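Local coordinates for adhesion G-protein coupled receptor G6 (Danio rerio, PDB 6V55) that is an adhesion G protein-coupled receptor linked to myelination, whose calcium-binding extracellular region probably mediates cell adhesion and helps regulate signalling, at residues G598-I603 against I638-E643; S613-T618 against E667-I672; T618-S623 against P655-N660; L625-A630 against F674-R679; R715-H720 against R760-C765. All blocks are in the same frame, centred on the assembly; numbering follows the deposited sequence.

Interaction 1 (G598-I603 against I638-E643); sequences GPSLTI and IDFDSE
The aromatic ring of F640 shows how one side chain can carry a contact that no hydrogen bond crosses. Its CG lies beside the backbone N (chi1 -76°), which sends the ring toward strand 600-603 and sets it between two residues. S600 CB lies over one face, 4.0 Å from the centroid of the F640 ring and 19° off its normal, a CH-pi contact displaced toward the rim. I638, two positions back in the chain, covers the opposite face, with its CG2 3.6 Å above the ring plane and over the centre. T602 closes the edge tip to tip, its OG1 in the plane and 3.3 Å from F640 CE1. The other branch of T602 meets I638 obliquely, CG2 lying 4.0 Å from I638 CD1. S613 and L625 add further packing to the same ring, so this is the tightly packed end of the contact.

Beyond F640 the chain turns outward and the packing loosens. D641 and E643 are exposed and make no contact with 598-603. Here order comes from D639, whose side chain leaves on the other side of the strand and whose OD1 receives two backbone N-H groups: D641 N at 3.3 Å, through the anti lone pair, and S642 N at 3.2 Å from above the carboxylate plane. The first of these bonds defines an Asx turn. Strands 600-603 and 637-639 are each outermost in their own sheet, and their meeting through side chains is that of two edge strands closing a beta sandwich, as in the GAIN domain of adhesion receptors.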
# COMPACT_ATOMS: atom_id res chain seq x y z
N GLY A 598 -26.16 37.54 8.26
CA GLY A 598 -27.42 37.71 7.58
C GLY A 598 -28.63 37.75 8.50
O GLY A 598 -28.54 37.92 9.72
N PRO A 599 -29.82 37.57 7.91
CA PRO A 599 -31.02 37.45 8.74
C PRO A 599 -31.13 36.11 9.46
O PRO A 599 -31.85 36.05 10.47
CB PRO A 599 -32.15 37.64 7.74
CG PRO A 599 -31.60 37.18 6.45
CD PRO A 599 -30.12 37.47 6.48
N SER A 600 -30.45 35.06 8.98
CA SER A 600 -30.41 33.77 9.67
C SER A 600 -29.17 33.00 9.25
O SER A 600 -28.57 33.27 8.21
CB SER A 600 -31.67 32.93 9.38
OG SER A 600 -31.62 32.41 8.08
N LEU A 601 -28.79 32.03 10.09
CA LEU A 601 -27.65 31.15 9.82
C LEU A 601 -28.01 29.73 10.24
O LEU A 601 -28.47 29.51 11.36
CB LEU A 601 -26.39 31.61 10.56
CG LEU A 601 -25.21 30.63 10.48
CD1 LEU A 601 -24.74 30.43 9.03
CD2 LEU A 601 -24.03 31.02 11.33
N THR A 602 -27.79 28.77 9.36
CA THR A 602 -28.09 27.37 9.64
C THR A 602 -26.81 26.55 9.55
O THR A 602 -26.02 26.73 8.61
CB THR A 602 -29.14 26.87 8.66
OG1 THR A 602 -30.21 27.83 8.57
CG2 THR A 602 -29.70 25.60 9.11
N ILE A 603 -26.57 25.68 10.53
CA ILE A 603 -25.41 24.79 10.52
C ILE A 603 -25.90 23.35 10.53
O ILE A 603 -26.49 22.90 11.51
CB ILE A 603 -24.47 25.04 11.70
CG1 ILE A 603 -23.86 26.43 11.61
CG2 ILE A 603 -23.36 24.05 11.64
CD1 ILE A 603 -24.34 27.27 12.66
N ILE A 638 -33.57 23.70 8.03
CA ILE A 638 -34.46 24.49 8.87
C ILE A 638 -35.21 25.48 8.00
O ILE A 638 -34.60 26.30 7.31
CB ILE A 638 -33.70 25.22 9.99
CG1 ILE A 638 -33.19 24.21 11.00
CG2 ILE A 638 -34.61 26.20 10.73
CD1 ILE A 638 -32.28 24.84 12.03
N ASP A 639 -36.54 25.40 8.04
CA ASP A 639 -37.43 26.43 7.52
C ASP A 639 -37.74 27.41 8.65
O ASP A 639 -38.30 27.01 9.68
CB ASP A 639 -38.71 25.78 6.99
CG ASP A 639 -39.48 26.66 6.01
OD1 ASP A 639 -39.55 27.90 6.17
OD2 ASP A 639 -40.07 26.07 5.07
N PHE A 640 -37.40 28.68 8.46
CA PHE A 640 -37.58 29.67 9.51
C PHE A 640 -38.91 30.41 9.45
O PHE A 640 -39.27 31.09 10.42
CB PHE A 640 -36.46 30.71 9.46
CG PHE A 640 -35.14 30.22 10.01
CD1 PHE A 640 -34.15 29.77 9.14
CD2 PHE A 640 -34.90 30.21 11.38
CE1 PHE A 640 -32.94 29.33 9.63
CE2 PHE A 640 -33.68 29.77 11.89
CZ PHE A 640 -32.71 29.33 11.01
N ASP A 641 -39.63 30.33 8.34
CA ASP A 641 -40.82 31.14 8.12
C ASP A 641 -42.11 30.34 8.13
O ASP A 641 -43.09 30.76 8.75
CB ASP A 641 -40.71 31.89 6.79
CG ASP A 641 -39.52 32.84 6.74
OD1 ASP A 641 -38.88 33.07 7.79
OD2 ASP A 641 -39.22 33.35 5.63
N SER A 642 -42.13 29.21 7.47
CA SER A 642 -43.33 28.42 7.26
C SER A 642 -43.17 27.07 7.95
O SER A 642 -42.12 26.75 8.49
CB SER A 642 -43.56 28.22 5.76
OG SER A 642 -42.33 28.08 5.07
N GLU A 643 -44.24 26.28 7.94
CA GLU A 643 -44.16 24.85 8.20
C GLU A 643 -43.87 24.16 6.87
O GLU A 643 -44.71 24.17 5.97
CB GLU A 643 -45.44 24.32 8.83
CG GLU A 643 -45.51 22.79 8.86
CD GLU A 643 -46.80 22.24 9.48
OE1 GLU A 643 -47.72 23.03 9.81
OE2 GLU A 643 -46.87 21.00 9.64

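Interaction 2 (S613-T618 against E667-I672); sequences SALDTT and EKVSRI
Two side chains set at about a right angle, L615 and I672, pack where an antiparallel strand pair of the four-stranded sheet runs out into loop. L615 CG is anti to the backbone N (chi1 -164°), so the branch reaches across to the partner segment and puts CD1 3.7 Å from I672 CG1. L615 CD1 also lies 3.9 Å from V669 CG1, bridging two residues of the partner segment. F620, from the next loop, packs on L615 as well. At the loop end T617 crosses V669 obliquely: its CG2 methyl sits 3.8 Å from V669 CG1, while its hydroxyl turns to a water, which accepts from T617 OG1 and donates to V669 O, linking the T617 hydroxyl to the V669 backbone beyond the last direct backbone bond.

R671 takes another course. Its CB brushes S613 O, but the chain bends at chi2 and carries the guanidinium away, where NH2 is hydrogen-bonded to I594 O. S613 lies on the same side of the sheet as I672, with OG 3.8 Å from I672 CB.

The backbone bonds record the strands parting. S613 and I672 form a hydrogen-bonded pair joined in both directions, S613 N giving to I672 O at 3.0 Å and I672 N to S613 O at 2.7 Å. Two residues along, L615 N still reaches S670 O at 2.8 Å, but it approaches from 33° above the carbonyl plane, off the lone pairs.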
# COMPACT_ATOMS: atom_id res chain seq x y z
N SER A 613 -31.80 32.79 14.01
CA SER A 613 -32.37 33.85 13.19
C SER A 613 -32.68 35.04 14.09
O SER A 613 -32.96 34.87 15.28
CB SER A 613 -33.65 33.41 12.47
OG SER A 613 -34.75 33.36 13.36
N ALA A 614 -32.67 36.23 13.50
CA ALA A 614 -32.81 37.46 14.27
C ALA A 614 -34.27 37.74 14.59
O ALA A 614 -35.16 37.53 13.76
CB ALA A 614 -32.18 38.62 13.50
N LEU A 615 -34.53 38.21 15.82
CA LEU A 615 -35.87 38.53 16.30
C LEU A 615 -35.95 40.02 16.58
O LEU A 615 -35.20 40.54 17.43
CB LEU A 615 -36.22 37.74 17.58
CG LEU A 615 -37.67 37.57 18.14
CD1 LEU A 615 -37.73 36.50 19.21
CD2 LEU A 615 -38.29 38.81 18.80
N ASP A 616 -36.91 40.68 15.95
CA ASP A 616 -37.25 42.07 16.27
C ASP A 616 -38.32 42.09 17.36
O ASP A 616 -39.46 41.67 17.13
CB ASP A 616 -37.73 42.80 15.03
CG ASP A 616 -37.67 44.30 15.19
OD1 ASP A 616 -37.10 44.77 16.19
OD2 ASP A 616 -38.18 45.01 14.30
N THR A 617 -37.96 42.61 18.54
CA THR A 617 -38.91 42.62 19.65
C THR A 617 -40.01 43.68 19.49
O THR A 617 -41.02 43.60 20.19
CB THR A 617 -38.18 42.83 20.99
OG1 THR A 617 -37.14 43.80 20.86
CG2 THR A 617 -37.56 41.52 21.46
N THR A 618 -39.87 44.64 18.57
CA THR A 618 -40.90 45.65 18.38
C THR A 618 -42.04 45.12 17.52
O THR A 618 -43.20 45.09 17.94
CB THR A 618 -40.31 46.91 17.75
OG1 THR A 618 -40.26 46.74 16.33
CG2 THR A 618 -38.89 47.17 18.29
N GLU A 667 -34.99 43.34 26.42
CA GLU A 667 -33.84 43.86 25.69
C GLU A 667 -32.73 42.84 25.59
O GLU A 667 -31.81 43.04 24.79
CB GLU A 667 -33.31 45.13 26.34
CG GLU A 667 -34.01 46.38 25.89
CD GLU A 667 -34.29 47.31 27.05
OE1 GLU A 667 -35.15 48.20 26.91
OE2 GLU A 667 -33.64 47.13 28.11
N LYS A 668 -32.79 41.76 26.34
CA LYS A 668 -31.86 40.66 26.15
C LYS A 668 -32.36 39.65 25.11
O LYS A 668 -31.79 38.55 25.01
CB LYS A 668 -31.58 39.97 27.49
CG LYS A 668 -31.06 40.94 28.55
CD LYS A 668 -31.05 40.35 29.95
CE LYS A 668 -30.71 41.40 31.02
NZ LYS A 668 -30.66 40.86 32.42
N VAL A 669 -33.41 39.98 24.36
CA VAL A 669 -33.99 39.09 23.37
C VAL A 669 -33.61 39.62 21.99
O VAL A 669 -34.12 40.65 21.53
CB VAL A 669 -35.51 38.97 23.53
CG1 VAL A 669 -36.11 38.12 22.42
CG2 VAL A 669 -35.84 38.36 24.88
N SER A 670 -32.69 38.91 21.34
CA SER A 670 -32.18 39.27 20.03
C SER A 670 -32.53 38.26 18.96
O SER A 670 -32.62 38.63 17.78
CB SER A 670 -30.64 39.37 20.05
OG SER A 670 -30.15 40.27 21.03
N ARG A 671 -32.68 36.99 19.33
CA ARG A 671 -32.59 35.90 18.37
C ARG A 671 -33.67 34.89 18.64
O ARG A 671 -34.25 34.86 19.72
CB ARG A 671 -31.24 35.17 18.45
CG ARG A 671 -30.07 35.94 17.94
CD ARG A 671 -28.94 35.85 18.92
NE ARG A 671 -27.69 36.36 18.35
CZ ARG A 671 -26.62 35.62 18.08
NH1 ARG A 671 -26.60 34.32 18.34
NH2 ARG A 671 -25.54 36.20 17.56
N ILE A 672 -33.94 34.04 17.65
CA ILE A 672 -34.62 32.77 17.84
C ILE A 672 -33.60 31.68 17.56
O ILE A 672 -32.86 31.77 16.57
CB ILE A 672 -35.84 32.60 16.92
CG1 ILE A 672 -36.63 33.91 16.88
CG2 ILE A 672 -36.71 31.43 17.40
CD1 ILE A 672 -37.99 33.82 16.23
O HOH W 1 -34.49 43.46 22.08

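Interaction 3 (T618-S623 against P655-N660); sequences TNFNGS and PTLLQN. With NAG (2-acetamido-2-deoxy-beta-D-glucopyranose), chain D.
The F620 ring has G622 N over one face, 3.6 Å above the plane and centred on it, so the chain folds back across its own aromatic. At the edge, near the ring plane, P655 O lies 4.0 Å from F620 CD2. Two leucines come in obliquely: L657 CB is 4.0 Å from F620 CE2, and L658 CD1, crossing at about a right angle, is 4.1 Å from F620 CD2. F620 reaches them because its CG is anti to the backbone N. G622 has backbone angles that by themselves call for glycine, and a CB there would also crowd P655 CG.

Farther along, the amide of Q659 faces N660: NE2 donates to N660 OD1 at 3.2 Å, from above the carbonyl plane, and also bonds Q711 OE1. N660 ND2 is joined to C1 of the glycan at 1.4 Å. An alanine in place of Q659 would lose both amide bonds and would probably leave the glycan-bearing side chain less firmly oriented.

With no hydrogen bond crossing between the loops, 618-623 and 655-660 depend on apolar fit, while the polar bonds gather at the far end, where they probably help to orient the glycosylated N660.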
# COMPACT_ATOMS: atom_id res chain seq x y z
N THR A 618 -39.87 44.64 18.57
CA THR A 618 -40.90 45.65 18.38
C THR A 618 -42.04 45.12 17.52
O THR A 618 -43.20 45.09 17.94
CB THR A 618 -40.31 46.91 17.75
OG1 THR A 618 -40.26 46.74 16.33
CG2 THR A 618 -38.89 47.17 18.29
N ASN A 619 -41.71 44.71 16.29
CA ASN A 619 -42.65 43.95 15.47
C ASN A 619 -42.32 42.48 15.66
O ASN A 619 -41.60 41.85 14.88
CB ASN A 619 -42.56 44.38 14.01
CG ASN A 619 -43.70 43.80 13.13
OD1 ASN A 619 -44.45 42.88 13.52
ND2 ASN A 619 -43.86 44.36 11.92
N PHE A 620 -42.85 41.91 16.73
CA PHE A 620 -42.95 40.47 16.85
C PHE A 620 -44.44 40.15 16.89
O PHE A 620 -45.13 40.48 17.86
CB PHE A 620 -42.21 39.91 18.07
CG PHE A 620 -42.31 38.39 18.21
CD1 PHE A 620 -41.47 37.56 17.48
CD2 PHE A 620 -43.28 37.80 19.05
CE1 PHE A 620 -41.55 36.16 17.60
CE2 PHE A 620 -43.39 36.41 19.15
CZ PHE A 620 -42.52 35.59 18.43
N ASN A 621 -44.93 39.51 15.83
CA ASN A 621 -46.33 39.08 15.74
C ASN A 621 -46.46 37.56 15.80
O ASN A 621 -47.51 37.02 15.48
CB ASN A 621 -46.97 39.64 14.47
CG ASN A 621 -48.48 39.89 14.61
OD1 ASN A 621 -49.04 39.77 15.71
ND2 ASN A 621 -49.14 40.23 13.49
N GLY A 622 -45.40 36.86 16.19
CA GLY A 622 -45.41 35.41 16.18
C GLY A 622 -44.44 34.87 15.14
O GLY A 622 -43.91 35.59 14.30
N SER A 623 -44.22 33.55 15.21
CA SER A 623 -43.23 32.90 14.36
C SER A 623 -43.55 31.41 14.27
O SER A 623 -44.02 30.81 15.23
CB SER A 623 -41.81 33.10 14.92
OG SER A 623 -40.82 33.00 13.91
N PRO A 655 -48.07 34.88 19.41
CA PRO A 655 -47.75 36.31 19.33
C PRO A 655 -47.56 36.98 20.68
O PRO A 655 -46.89 38.02 20.75
CB PRO A 655 -48.95 36.91 18.58
CG PRO A 655 -49.56 35.75 17.86
CD PRO A 655 -49.37 34.58 18.77
N THR A 656 -48.12 36.40 21.75
CA THR A 656 -48.00 36.87 23.13
C THR A 656 -46.83 36.26 23.87
O THR A 656 -46.92 36.06 25.09
CB THR A 656 -49.30 36.57 23.86
OG1 THR A 656 -49.56 35.16 23.81
CG2 THR A 656 -50.46 37.31 23.23
N LEU A 657 -45.73 35.92 23.17
CA LEU A 657 -44.61 35.22 23.81
C LEU A 657 -43.83 36.15 24.73
O LEU A 657 -43.44 35.75 25.84
CB LEU A 657 -43.68 34.61 22.75
CG LEU A 657 -42.36 34.00 23.24
CD1 LEU A 657 -42.57 32.62 23.83
CD2 LEU A 657 -41.32 33.94 22.15
N LEU A 658 -43.65 37.41 24.33
CA LEU A 658 -42.90 38.37 25.11
C LEU A 658 -43.79 39.29 25.94
O LEU A 658 -43.32 40.35 26.38
CB LEU A 658 -42.02 39.20 24.18
CG LEU A 658 -41.37 38.43 23.03
CD1 LEU A 658 -40.82 39.39 21.98
CD2 LEU A 658 -40.29 37.50 23.56
N GLN A 659 -45.04 38.91 26.16
CA GLN A 659 -46.03 39.81 26.74
C GLN A 659 -45.80 40.03 28.24
O GLN A 659 -45.85 41.17 28.72
CB GLN A 659 -47.44 39.26 26.47
CG GLN A 659 -48.53 39.61 27.49
CD GLN A 659 -49.82 38.83 27.26
OE1 GLN A 659 -50.45 38.96 26.21
NE2 GLN A 659 -50.22 38.02 28.24
N ASN A 660 -45.51 38.96 28.99
CA ASN A 660 -45.29 39.06 30.42
C ASN A 660 -43.82 39.20 30.78
O ASN A 660 -43.41 38.79 31.88
CB ASN A 660 -45.90 37.86 31.16
CG ASN A 660 -47.39 37.75 30.96
OD1 ASN A 660 -47.85 37.04 30.07
ND2 ASN A 660 -48.17 38.44 31.78
C1 NAG D . -49.60 38.36 31.66
C2 NAG D . -50.27 37.85 32.95
C3 NAG D . -51.81 37.83 32.81
C4 NAG D . -52.34 39.18 32.32
C5 NAG D . -51.65 39.58 31.02
C6 NAG D . -52.10 40.93 30.51
C7 NAG D . -48.72 36.32 34.11
C8 NAG D . -48.36 34.89 34.38
N2 NAG D . -49.78 36.52 33.31
O3 NAG D . -52.41 37.52 34.06
O4 NAG D . -53.75 39.12 32.13
O5 NAG D . -50.23 39.64 31.24
O6 NAG D . -51.14 41.97 30.71
O7 NAG D . -48.07 37.24 34.58

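Interaction 4 (L625-A630 against F674-R679); sequences LSAFIA and FMFFGR
One hydrogen bond grips S626 OG, the best-held side-chain oxygen of this pair, and it comes from outside, from A644 N. That bond lies on the far side of strand 625-628; toward strand 674-677 the contact is wholly apolar, the interior of a beta sandwich whose two sheets meet face to face, as in the GAIN fold. The strand segments approach to 8.2 Å and cross at -28°, too far apart for backbone pairing, so side chains fill the gap.

F674 makes the largest contribution. Its CG is anti to the backbone N (chi1 -172°), which swings the ring across to the opposing sheet. L625 and F674 slide past each other in opposite directions, bringing L625 CB to 3.8 Å from F674 CD2, while L625 CD2 follows at 4.1 Å from the same F674 CD2. Beyond them the ring tip sits against the backbone, F674 CZ lying 4.0 Å from S626 C. F676 repeats the anti torsion (chi1 175°) two residues on. Its ring also meets Y696 and packs on A649, and F674 touches I638 and V651, so both aromatics are enclosed by neighbours from several strands.

The intervening residues M675 and F677 point the other way and pack on helix 573-593, giving the strand a sandwich face and a helix-covered face. A627 shows how a small side chain suits this narrow place between rings: its one methyl, CB, lies near the plane of F674 at the ring edge, 3.7 Å from F674 CE1, and equally 3.7 Å from F676 CD2.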
# COMPACT_ATOMS: atom_id res chain seq x y z
N LEU A 625 -41.45 27.90 12.88
CA LEU A 625 -40.17 27.37 12.43
C LEU A 625 -40.29 25.87 12.28
O LEU A 625 -41.11 25.24 12.97
CB LEU A 625 -39.03 27.69 13.42
CG LEU A 625 -38.71 29.14 13.81
CD1 LEU A 625 -39.45 29.53 15.08
CD2 LEU A 625 -37.24 29.25 14.03
N SER A 626 -39.46 25.29 11.41
CA SER A 626 -39.72 23.96 10.88
C SER A 626 -38.43 23.26 10.48
O SER A 626 -37.53 23.87 9.89
CB SER A 626 -40.65 24.06 9.66
OG SER A 626 -41.27 22.83 9.37
N ALA A 627 -38.34 21.98 10.80
CA ALA A 627 -37.23 21.13 10.40
C ALA A 627 -37.69 20.09 9.39
O ALA A 627 -38.74 19.46 9.56
CB ALA A 627 -36.62 20.44 11.62
N PHE A 628 -36.88 19.88 8.35
CA PHE A 628 -37.27 19.01 7.24
C PHE A 628 -36.01 18.54 6.53
O PHE A 628 -34.93 19.12 6.69
CB PHE A 628 -38.23 19.75 6.29
CG PHE A 628 -37.56 20.81 5.42
CD1 PHE A 628 -37.20 22.06 5.96
CD2 PHE A 628 -37.33 20.57 4.07
CE1 PHE A 628 -36.61 23.04 5.17
CE2 PHE A 628 -36.73 21.55 3.27
CZ PHE A 628 -36.37 22.78 3.82
N ILE A 629 -36.15 17.46 5.74
CA ILE A 629 -35.11 16.95 4.84
C ILE A 629 -35.62 17.00 3.41
O ILE A 629 -36.68 16.44 3.10
CB ILE A 629 -34.69 15.50 5.17
CG1 ILE A 629 -34.69 15.24 6.68
CG2 ILE A 629 -33.33 15.24 4.57
CD1 ILE A 629 -34.25 13.82 7.05
N ALA A 630 -34.85 17.63 2.53
CA ALA A 630 -35.33 17.95 1.19
C ALA A 630 -35.15 16.77 0.23
O ALA A 630 -34.93 15.63 0.63
CB ALA A 630 -34.64 19.22 0.68
N PHE A 674 -32.92 27.41 17.12
CA PHE A 674 -33.66 26.21 16.76
C PHE A 674 -32.64 25.10 16.58
O PHE A 674 -31.64 25.30 15.90
CB PHE A 674 -34.47 26.45 15.48
CG PHE A 674 -35.42 25.34 15.10
CD1 PHE A 674 -34.99 24.26 14.32
CD2 PHE A 674 -36.76 25.41 15.45
CE1 PHE A 674 -35.85 23.24 13.95
CE2 PHE A 674 -37.64 24.39 15.08
CZ PHE A 674 -37.18 23.31 14.31
N MET A 675 -32.89 23.94 17.20
CA MET A 675 -32.07 22.74 17.02
C MET A 675 -32.98 21.55 16.73
O MET A 675 -34.03 21.40 17.34
CB MET A 675 -31.22 22.41 18.26
CG MET A 675 -30.47 23.59 18.83
SD MET A 675 -29.56 23.25 20.32
CE MET A 675 -30.10 24.69 21.25
N PHE A 676 -32.56 20.71 15.79
CA PHE A 676 -33.26 19.46 15.50
C PHE A 676 -32.27 18.32 15.72
O PHE A 676 -31.21 18.29 15.08
CB PHE A 676 -33.82 19.46 14.08
CG PHE A 676 -34.44 18.15 13.66
CD1 PHE A 676 -33.74 17.24 12.86
CD2 PHE A 676 -35.73 17.84 14.06
CE1 PHE A 676 -34.31 16.04 12.49
CE2 PHE A 676 -36.32 16.64 13.68
CZ PHE A 676 -35.61 15.74 12.90
N PHE A 677 -32.62 17.39 16.60
CA PHE A 677 -31.77 16.23 16.88
C PHE A 677 -32.34 15.03 16.13
O PHE A 677 -33.41 14.53 16.47
CB PHE A 677 -31.68 15.97 18.37
CG PHE A 677 -30.82 16.96 19.12
CD1 PHE A 677 -31.36 18.17 19.56
CD2 PHE A 677 -29.49 16.67 19.39
CE1 PHE A 677 -30.57 19.08 20.26
CE2 PHE A 677 -28.69 17.58 20.10
CZ PHE A 677 -29.24 18.78 20.53
N GLY A 678 -31.63 14.59 15.09
CA GLY A 678 -32.09 13.42 14.36
C GLY A 678 -31.94 12.12 15.12
O GLY A 678 -32.68 11.17 14.84
N ARG A 679 -31.02 12.06 16.07
CA ARG A 679 -30.75 10.87 16.85
C ARG A 679 -31.01 11.16 18.32
O ARG A 679 -30.91 12.31 18.77
CB ARG A 679 -29.33 10.38 16.61
CG ARG A 679 -29.13 9.86 15.19
CD ARG A 679 -28.03 8.83 15.10
NE ARG A 679 -28.30 7.70 15.98
CZ ARG A 679 -28.88 6.58 15.59
NH1 ARG A 679 -29.25 6.43 14.32
NH2 ARG A 679 -29.10 5.60 16.48

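Interaction 5 (R715-H720 against R760-C765); sequences RIEIAH and RTVCLC
Strands 715-719 and 760-765 run antiparallel, their axes 4.5 Å apart, with I716-C763 and I718-T761 as hydrogen-bonded pairs, each joined in both directions. The second strand belongs to the GPS motif of the GAIN domain, and its cysteines tie it to neighbouring segments through the disulfides C763-C731 and C765-C750.

On one face of the sheet E717 holds two arginines through a single oxygen. R715 NH1 gives the straighter bond, 2.9 Å to E717 OE1, lying in the guanidinium plane and using the anti lone pair. R760 NH1 reaches the same E717 OE1 at 3.1 Å in a weak salt-bridge bond, the carboxylate and guanidinium planes turned 66° apart. The two cations are thereby close, R715 NH2 lying 3.5 Å from R760 NH1, and the shared carboxylate probably offsets their repulsion. V762 packs on one face of the R715 guanidinium, its CG1 3.8 Å from the plane. An alanine at E717 would remove the common acceptor, including the one salt bridge across the strands, and would probably leave the two arginines less well fixed.

The face bearing I716 and C763 is largely apolar, and both residues pack on a bound peptide, probably the tethered-agonist strand that follows the autoproteolysis site in this receptor family. Just past the end of strand 715-719, H720 turns back toward R760, with R760 N over one ring face. H720 ND1 bonds S758 O, and H720 NE2 meets T761 OG1 at a very short 2.4 Å, nearly straight at 175°.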
# COMPACT_ATOMS: atom_id res chain seq x y z
N ARG A 715 -46.74 25.91 20.38
CA ARG A 715 -47.15 24.69 19.69
C ARG A 715 -45.90 23.98 19.21
O ARG A 715 -45.22 24.45 18.29
CB ARG A 715 -48.10 25.03 18.53
CG ARG A 715 -48.95 23.86 18.04
CD ARG A 715 -49.48 24.18 16.66
NE ARG A 715 -50.27 23.11 16.06
CZ ARG A 715 -49.81 22.24 15.16
NH1 ARG A 715 -48.55 22.31 14.73
NH2 ARG A 715 -50.62 21.31 14.66
N ILE A 716 -45.57 22.85 19.84
CA ILE A 716 -44.44 22.02 19.44
C ILE A 716 -45.01 20.75 18.83
O ILE A 716 -45.67 19.96 19.52
CB ILE A 716 -43.53 21.67 20.63
CG1 ILE A 716 -43.14 22.93 21.42
CG2 ILE A 716 -42.35 20.79 20.18
CD1 ILE A 716 -41.91 23.61 20.93
N GLU A 717 -44.76 20.54 17.54
CA GLU A 717 -45.20 19.33 16.85
C GLU A 717 -43.96 18.56 16.45
O GLU A 717 -43.10 19.11 15.76
CB GLU A 717 -46.05 19.67 15.61
CG GLU A 717 -46.21 18.52 14.60
CD GLU A 717 -46.87 18.95 13.30
OE1 GLU A 717 -47.78 19.83 13.35
OE2 GLU A 717 -46.49 18.42 12.22
N ILE A 718 -43.84 17.31 16.91
CA ILE A 718 -42.72 16.47 16.51
C ILE A 718 -43.26 15.19 15.88
O ILE A 718 -44.22 14.60 16.37
CB ILE A 718 -41.76 16.11 17.68
CG1 ILE A 718 -41.64 17.24 18.70
CG2 ILE A 718 -40.37 15.86 17.13
CD1 ILE A 718 -40.92 16.85 19.94
N ALA A 719 -42.63 14.78 14.78
CA ALA A 719 -42.94 13.52 14.13
C ALA A 719 -42.40 12.36 14.95
O ALA A 719 -41.33 12.45 15.55
CB ALA A 719 -42.34 13.47 12.73
N HIS A 720 -43.16 11.26 14.98
CA HIS A 720 -42.74 10.06 15.69
C HIS A 720 -41.62 9.36 14.95
O HIS A 720 -41.40 9.56 13.75
CB HIS A 720 -43.91 9.10 15.85
CG HIS A 720 -45.07 9.68 16.58
ND1 HIS A 720 -46.36 9.23 16.41
CD2 HIS A 720 -45.14 10.67 17.51
CE1 HIS A 720 -47.17 9.91 17.20
NE2 HIS A 720 -46.45 10.78 17.88
N ARG A 760 -47.66 11.90 14.21
CA ARG A 760 -47.15 13.10 14.85
C ARG A 760 -47.75 13.22 16.25
O ARG A 760 -48.77 12.60 16.56
CB ARG A 760 -47.49 14.35 14.04
CG ARG A 760 -49.00 14.55 13.91
CD ARG A 760 -49.42 16.00 13.75
NE ARG A 760 -50.61 16.10 12.92
CZ ARG A 760 -51.09 17.25 12.44
NH1 ARG A 760 -50.47 18.39 12.72
NH2 ARG A 760 -52.18 17.25 11.68
N THR A 761 -47.10 14.01 17.10
CA THR A 761 -47.72 14.47 18.34
C THR A 761 -47.57 15.98 18.39
O THR A 761 -46.50 16.51 18.04
CB THR A 761 -47.09 13.80 19.57
OG1 THR A 761 -47.21 12.38 19.44
CG2 THR A 761 -47.80 14.22 20.87
N VAL A 762 -48.65 16.68 18.75
CA VAL A 762 -48.64 18.12 18.97
C VAL A 762 -48.64 18.38 20.47
O VAL A 762 -49.48 17.85 21.20
CB VAL A 762 -49.84 18.78 18.27
CG1 VAL A 762 -49.98 20.25 18.67
CG2 VAL A 762 -49.69 18.67 16.76
N CYS A 763 -47.69 19.19 20.93
CA CYS A 763 -47.62 19.64 22.32
C CYS A 763 -47.90 21.12 22.43
O CYS A 763 -47.40 21.94 21.64
CB CYS A 763 -46.24 19.40 22.93
SG CYS A 763 -45.74 17.75 22.75
N LEU A 764 -48.66 21.46 23.46
CA LEU A 764 -48.82 22.83 23.91
C LEU A 764 -48.07 22.91 25.23
O LEU A 764 -48.50 22.32 26.23
CB LEU A 764 -50.30 23.17 24.05
CG LEU A 764 -51.18 22.70 22.88
CD1 LEU A 764 -52.66 22.88 23.17
CD2 LEU A 764 -50.80 23.38 21.56
N CYS A 765 -46.91 23.57 25.22
CA CYS A 765 -46.11 23.82 26.42
C CYS A 765 -46.20 25.30 26.77
O CYS A 765 -46.25 26.15 25.89
CB CYS A 765 -44.65 23.40 26.22
SG CYS A 765 -44.46 21.61 26.00

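From the N terminus, 598-603 comes first, and interaction 1 closes its loop only at 638-643, by which point interactions 2, 3 and 4 have all opened; it therefore crosses each of them. Interactions 2 and 3 share T618, and interaction 3, closing at 655-660, nests inside the loop that interaction 2 closes at 667-672. Interaction 4 opens at 625-630 and closes last of the four, crossing interactions 2 and 3. Interaction 5 follows in series. Interaction 2 pairs strands within the four-stranded sheet and interaction 5 within the six-stranded one, interactions 1 and 4 join the two sheets, and interaction 3 packs connecting loops at one end.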